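Local coordinates for protein transcriptional activator HlyU (Vibrio cholerae, PDB 4K2E) that activates transcription of the hemolysin gene hlyA as a DNA-binding winged-helix regulator and may promote expression of other virulence determinants, at residues V78-R81 / T86-Y89; K30-E35 / A98-L103. All coordinates share one frame; numbering follows the deposited sequence.

Contact 1 (V78-R81 / T86-Y89)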
loop_
_atom_site.group_PDB
_atom_site.type_symbol
_atom_site.label_atom_id
_atom_site.label_comp_id
_atom_site.label_asym_id
_atom_site.label_seq_id
_atom_site.Cartn_x
_atom_site.Cartn_y
_atom_site.Cartn_z
ATOM N N VAL A 78 -1.414 14.611 -2.220
ATOM C CA VAL A 78 -0.653 15.546 -3.035
ATOM C C VAL A 78 -1.157 16.977 -2.814
ATOM O O VAL A 78 -2.344 17.190 -2.555
ATOM C CB VAL A 78 -0.828 15.032 -4.473
ATOM C CG1 VAL A 78 -1.507 15.978 -5.339
ATOM C CG2 VAL A 78 0.431 14.344 -4.981
ATOM N N ASN A 79 -0.248 17.954 -2.854
ATOM C CA ASN A 79 -0.610 19.370 -2.800
ATOM C C ASN A 79 -0.287 20.057 -4.120
ATOM O O ASN A 79 0.604 19.620 -4.865
ATOM C CB ASN A 79 0.147 20.109 -1.694
ATOM C CG ASN A 79 -0.307 19.719 -0.299
ATOM O OD1 ASN A 79 -1.502 19.565 -0.031
ATOM N ND2 ASN A 79 0.653 19.574 0.604
ATOM N N THR A 80 -1.002 21.145 -4.399
ATOM C CA THR A 80 -0.758 21.876 -5.637
ATOM C C THR A 80 -0.476 23.336 -5.410
ATOM O O THR A 80 -0.929 23.922 -4.438
ATOM C CB THR A 80 -1.960 21.824 -6.582
ATOM O OG1 THR A 80 -3.132 22.259 -5.893
ATOM C CG2 THR A 80 -2.160 20.418 -7.085
ATOM N N ARG A 81 0.252 23.930 -6.346
ATOM C CA ARG A 81 0.254 25.388 -6.444
ATOM C C ARG A 81 0.349 25.771 -7.900
ATOM O O ARG A 81 0.751 24.959 -8.733
ATOM C CB ARG A 81 1.369 26.034 -5.622
ATOM C CG ARG A 81 2.761 25.709 -6.075
ATOM C CD ARG A 81 3.798 26.561 -5.346
ATOM N NE ARG A 81 5.138 26.188 -5.786
ATOM C CZ ARG A 81 5.826 26.835 -6.722
ATOM N NH1 ARG A 81 5.320 27.918 -7.301
ATOM N NH2 ARG A 81 7.033 26.405 -7.066
ATOM N N THR A 86 1.576 27.003 -15.131
ATOM C CA THR A 86 2.115 25.738 -14.669
ATOM C C THR A 86 1.497 25.337 -13.331
ATOM O O THR A 86 1.451 26.138 -12.404
ATOM C CB THR A 86 3.644 25.847 -14.486
ATOM O OG1 THR A 86 4.270 26.167 -15.742
ATOM C CG2 THR A 86 4.204 24.550 -13.943
ATOM N N VAL A 87 1.005 24.105 -13.238
ATOM C CA VAL A 87 0.598 23.553 -11.948
ATOM C C VAL A 87 1.686 22.637 -11.427
ATOM O O VAL A 87 2.179 21.757 -12.146
ATOM C CB VAL A 87 -0.767 22.808 -11.997
ATOM C CG1 VAL A 87 -1.180 22.388 -10.617
ATOM C CG2 VAL A 87 -1.853 23.702 -12.590
ATOM N N PHE A 88 2.079 22.887 -10.185
ATOM C CA PHE A 88 3.162 22.186 -9.520
ATOM C C PHE A 88 2.621 21.312 -8.413
ATOM O O PHE A 88 1.887 21.787 -7.553
ATOM C CB PHE A 88 4.111 23.188 -8.869
ATOM C CG PHE A 88 5.046 23.852 -9.834
ATOM C CD1 PHE A 88 6.028 23.107 -10.498
ATOM C CD2 PHE A 88 4.952 25.213 -10.081
ATOM C CE1 PHE A 88 6.898 23.718 -11.389
ATOM C CE2 PHE A 88 5.809 25.827 -10.969
ATOM C CZ PHE A 88 6.788 25.085 -11.619
ATOM N N TYR A 89 3.050 20.058 -8.407
ATOM C CA TYR A 89 2.580 19.079 -7.426
ATOM C C TYR A 89 3.673 18.717 -6.425
ATOM O O TYR A 89 4.842 18.628 -6.809
ATOM C CB TYR A 89 2.150 17.810 -8.170
ATOM C CG TYR A 89 0.762 17.920 -8.737
ATOM C CD1 TYR A 89 0.500 18.656 -9.890
ATOM C CD2 TYR A 89 -0.299 17.316 -8.097
ATOM C CE1 TYR A 89 -0.801 18.769 -10.382
ATOM C CE2 TYR A 89 -1.582 17.413 -8.575
ATOM C CZ TYR A 89 -1.833 18.125 -9.719
ATOM O OH TYR A 89 -3.132 18.198 -10.153
#
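Arg81 lays its guanidinium over one face of the Phe88 ring, the two planes 26° apart. Arg81 CZ is 3.8 Å from Phe88 CD2, which lies over the guanidinium face toward its rim. The first torsion of Arg81 (chi1 65°) sets CG between the backbone N and the carbonyl carbon, and the chain then runs extended to NE, long enough to cross the phenyl. Salt bridges to Glu48 and Glu83, together with packing on the phenyl face, restrain the guanidinium. Arg81 and Phe88 are also an antiparallel hydrogen-bonded pair, with Arg81 N to Phe88 O at 3.0 Å and Phe88 N to Arg81 O at 2.9 Å.

The other face of the sheet carries Thr80 and Tyr89, a non-hydrogen-bonded pair. Thr80 CG2 sits 3.6 Å from the centroid of the Tyr89 ring, a CH-pi contact, while Val78 CG1 meets the ring edge in its plane, 3.3 Å from Tyr89 CD2. The methyls of these two beta-branched residues thus meet the ring from a face and from its edge, and Tyr89 and Val78 also pack on helix 62-74 and Leu44. Strands 78-83 and 86-91 form the antiparallel hairpin that is the wing of the winged helix-turn-helix fold of ArsR-type regulators.

Contact 2 (K30-E35 / A98-L103)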
loop_
_atom_site.group_PDB
_atom_site.type_symbol
_atom_site.label_atom_id
_atom_site.label_comp_id
_atom_site.label_asym_id
_atom_site.label_seq_id
_atom_site.Cartn_x
_atom_site.Cartn_y
_atom_site.Cartn_z
ATOM N N LYS A 30 -5.102 2.253 -1.233
ATOM C CA LYS A 30 -5.889 2.177 -2.453
ATOM C C LYS A 30 -5.453 3.319 -3.400
ATOM O O LYS A 30 -5.378 3.108 -4.609
ATOM C CB LYS A 30 -7.396 2.307 -2.164
ATOM C CG LYS A 30 -8.016 1.051 -1.538
ATOM C CD LYS A 30 -9.534 1.127 -1.449
ATOM C CE LYS A 30 -10.111 -0.196 -0.996
ATOM N NZ LYS A 30 -11.503 -0.053 -0.471
ATOM N N ALA A 31 -5.119 4.474 -2.841
ATOM C CA ALA A 31 -4.649 5.560 -3.716
ATOM C C ALA A 31 -3.265 5.211 -4.308
ATOM O O ALA A 31 -3.011 5.467 -5.491
ATOM C CB ALA A 31 -4.669 6.917 -3.011
ATOM N N MET A 32 -2.410 4.557 -3.519
ATOM C CA MET A 32 -1.113 4.100 -4.025
ATOM C C MET A 32 -1.069 2.879 -4.927
ATOM O O MET A 32 -0.061 2.635 -5.602
ATOM C CB MET A 32 -0.147 3.863 -2.843
ATOM C CG MET A 32 -0.029 5.141 -1.997
ATOM S SD MET A 32 1.112 4.777 -0.619
ATOM C CE MET A 32 2.492 4.213 -1.581
ATOM N N ALA A 33 -2.121 2.066 -4.880
ATOM C CA ALA A 33 -2.093 0.751 -5.480
ATOM C C ALA A 33 -2.481 0.825 -6.950
ATOM O O ALA A 33 -3.447 0.209 -7.372
ATOM C CB ALA A 33 -3.046 -0.177 -4.741
ATOM N N ASN A 34 -1.701 1.562 -7.727
ATOM C CA ASN A 34 -1.977 1.736 -9.147
ATOM C C ASN A 34 -0.656 2.185 -9.749
ATOM O O ASN A 34 -0.034 3.076 -9.201
ATOM C CB ASN A 34 -3.034 2.817 -9.338
ATOM C CG ASN A 34 -3.190 3.209 -10.783
ATOM O OD1 ASN A 34 -2.485 4.079 -11.267
ATOM N ND2 ASN A 34 -4.082 2.533 -11.489
ATOM N N GLU A 35 -0.219 1.559 -10.833
ATOM C CA GLU A 35 1.141 1.810 -11.295
ATOM C C GLU A 35 1.380 3.276 -11.631
ATOM O O GLU A 35 2.414 3.835 -11.267
ATOM C CB GLU A 35 1.539 0.888 -12.439
ATOM C CG GLU A 35 1.962 -0.498 -11.937
ATOM C CD GLU A 35 2.388 -1.438 -13.035
ATOM O OE1 GLU A 35 2.997 -0.973 -14.028
ATOM O OE2 GLU A 35 2.104 -2.650 -12.896
ATOM N N ALA A 98 6.384 9.172 4.295
ATOM C CA ALA A 98 7.029 8.015 4.931
ATOM C C ALA A 98 6.900 6.742 4.079
ATOM O O ALA A 98 7.867 5.965 3.900
ATOM C CB ALA A 98 6.453 7.800 6.333
ATOM N N MET A 99 5.713 6.534 3.513
ATOM C CA MET A 99 5.509 5.328 2.727
ATOM C C MET A 99 6.316 5.368 1.424
ATOM O O MET A 99 6.918 4.374 1.046
ATOM C CB MET A 99 4.017 5.081 2.470
ATOM C CG MET A 99 3.728 3.813 1.655
ATOM S SD MET A 99 4.238 2.268 2.475
ATOM C CE MET A 99 3.503 2.465 4.111
ATOM N N ILE A 100 6.365 6.532 0.765
ATOM C CA ILE A 100 7.111 6.667 -0.472
ATOM C C ILE A 100 8.620 6.537 -0.209
ATOM O O ILE A 100 9.332 5.888 -0.972
ATOM C CB ILE A 100 6.804 8.005 -1.196
ATOM C CG1 ILE A 100 5.323 8.085 -1.556
ATOM C CG2 ILE A 100 7.643 8.133 -2.473
ATOM C CD1 ILE A 100 4.850 6.916 -2.389
ATOM N N GLU A 101 9.099 7.124 0.887
ATOM C CA GLU A 101 10.505 6.985 1.243
ATOM C C GLU A 101 10.842 5.516 1.361
ATOM O O GLU A 101 11.861 5.049 0.816
ATOM C CB GLU A 101 10.819 7.656 2.579
ATOM C CG GLU A 101 10.960 9.139 2.539
ATOM C CD GLU A 101 11.236 9.701 3.913
ATOM O OE1 GLU A 101 10.823 10.852 4.185
ATOM O OE2 GLU A 101 11.859 8.982 4.727
ATOM N N LEU A 102 9.981 4.792 2.085
ATOM C CA LEU A 102 10.227 3.377 2.321
ATOM C C LEU A 102 10.252 2.597 1.010
ATOM O O LEU A 102 11.150 1.805 0.759
ATOM C CB LEU A 102 9.192 2.776 3.299
ATOM C CG LEU A 102 9.344 1.256 3.476
ATOM C CD1 LEU A 102 10.741 0.910 3.950
ATOM C CD2 LEU A 102 8.296 0.690 4.453
ATOM N N LEU A 103 9.258 2.827 0.178
ATOM C CA LEU A 103 9.176 2.117 -1.093
ATOM C C LEU A 103 10.381 2.402 -1.966
ATOM O O LEU A 103 10.866 1.529 -2.688
ATOM C CB LEU A 103 7.897 2.504 -1.830
ATOM C CG LEU A 103 6.673 1.878 -1.168
ATOM C CD1 LEU A 103 5.442 2.511 -1.749
ATOM C CD2 LEU A 103 6.695 0.387 -1.398
#
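Met32 turns CG anti to its own carbonyl carbon (chi1 -56°), keeps chi2 fully extended, and bends only at chi3 (55°), bringing CE against Met99, Ile100 and Leu103 of helix 94-108. Met99 meets it with CG trans to the backbone N (chi1 -179°), which directs that methylene at the end of Met32. The terminal methyl of Met32 does nearly all the touching. Met32 CE lies 3.5 Å from Met99 CG and 3.4 Å from Leu103 CD1, both closer than usual for carbon atoms, and 3.7 Å from Ile100 CD1. Met32 and Leu103 approach tip to tip, whereas Met32 and Met99 cross, so that SD of Met32 also reaches Met99 CG at 3.6 Å.

Met99 and Leu103, one turn apart, face Met32, and Ile100 beside them bends its CD1 in. A long unbranched methionine suits the job of spanning a backbone separation of 9.3 Å between the CA atoms of Met32 and Ile100. In the winged-helix domain of this ArsR-type protein the contact joins the N-terminal helix 16-32 to the C-terminal helix 94-108 through the buried core. Leu38 of the next helix packs on both Met32 and Leu103, and Leu41 on both Met32 and Ile100.

Just beyond Met32 the chain leaves the helix at Ala33, the centre of an inverse gamma turn, and Asn34 takes the N-cap position of helix 35-40, its OD1 accepting the backbone N-H of Arg37. Met99 also packs on Leu102 of the second subunit, so helix 94-108 contributes to the dimer contact as well.

From the N terminus, helix 16-32 leads into the first half of contact 2, which is completed only when segment 98-103 begins 63 residues after the end of 30-35, tying the terminal helices together. The loop it closes contains helices 51-58 and 62-74, with the predicted helix-turn-helix at residues 51-70, and the three-stranded sheet. Contact 1 is nested inside that loop and closes a much shorter one, the four-residue span 82-85 at the end of the wing hairpin. Strand 86-91 then leads into helix 94-108, so the second half of contact 1 is soon followed by the second half of contact 2. Their centres are nevertheless 18 Å apart, on opposite sides of the chain's centre.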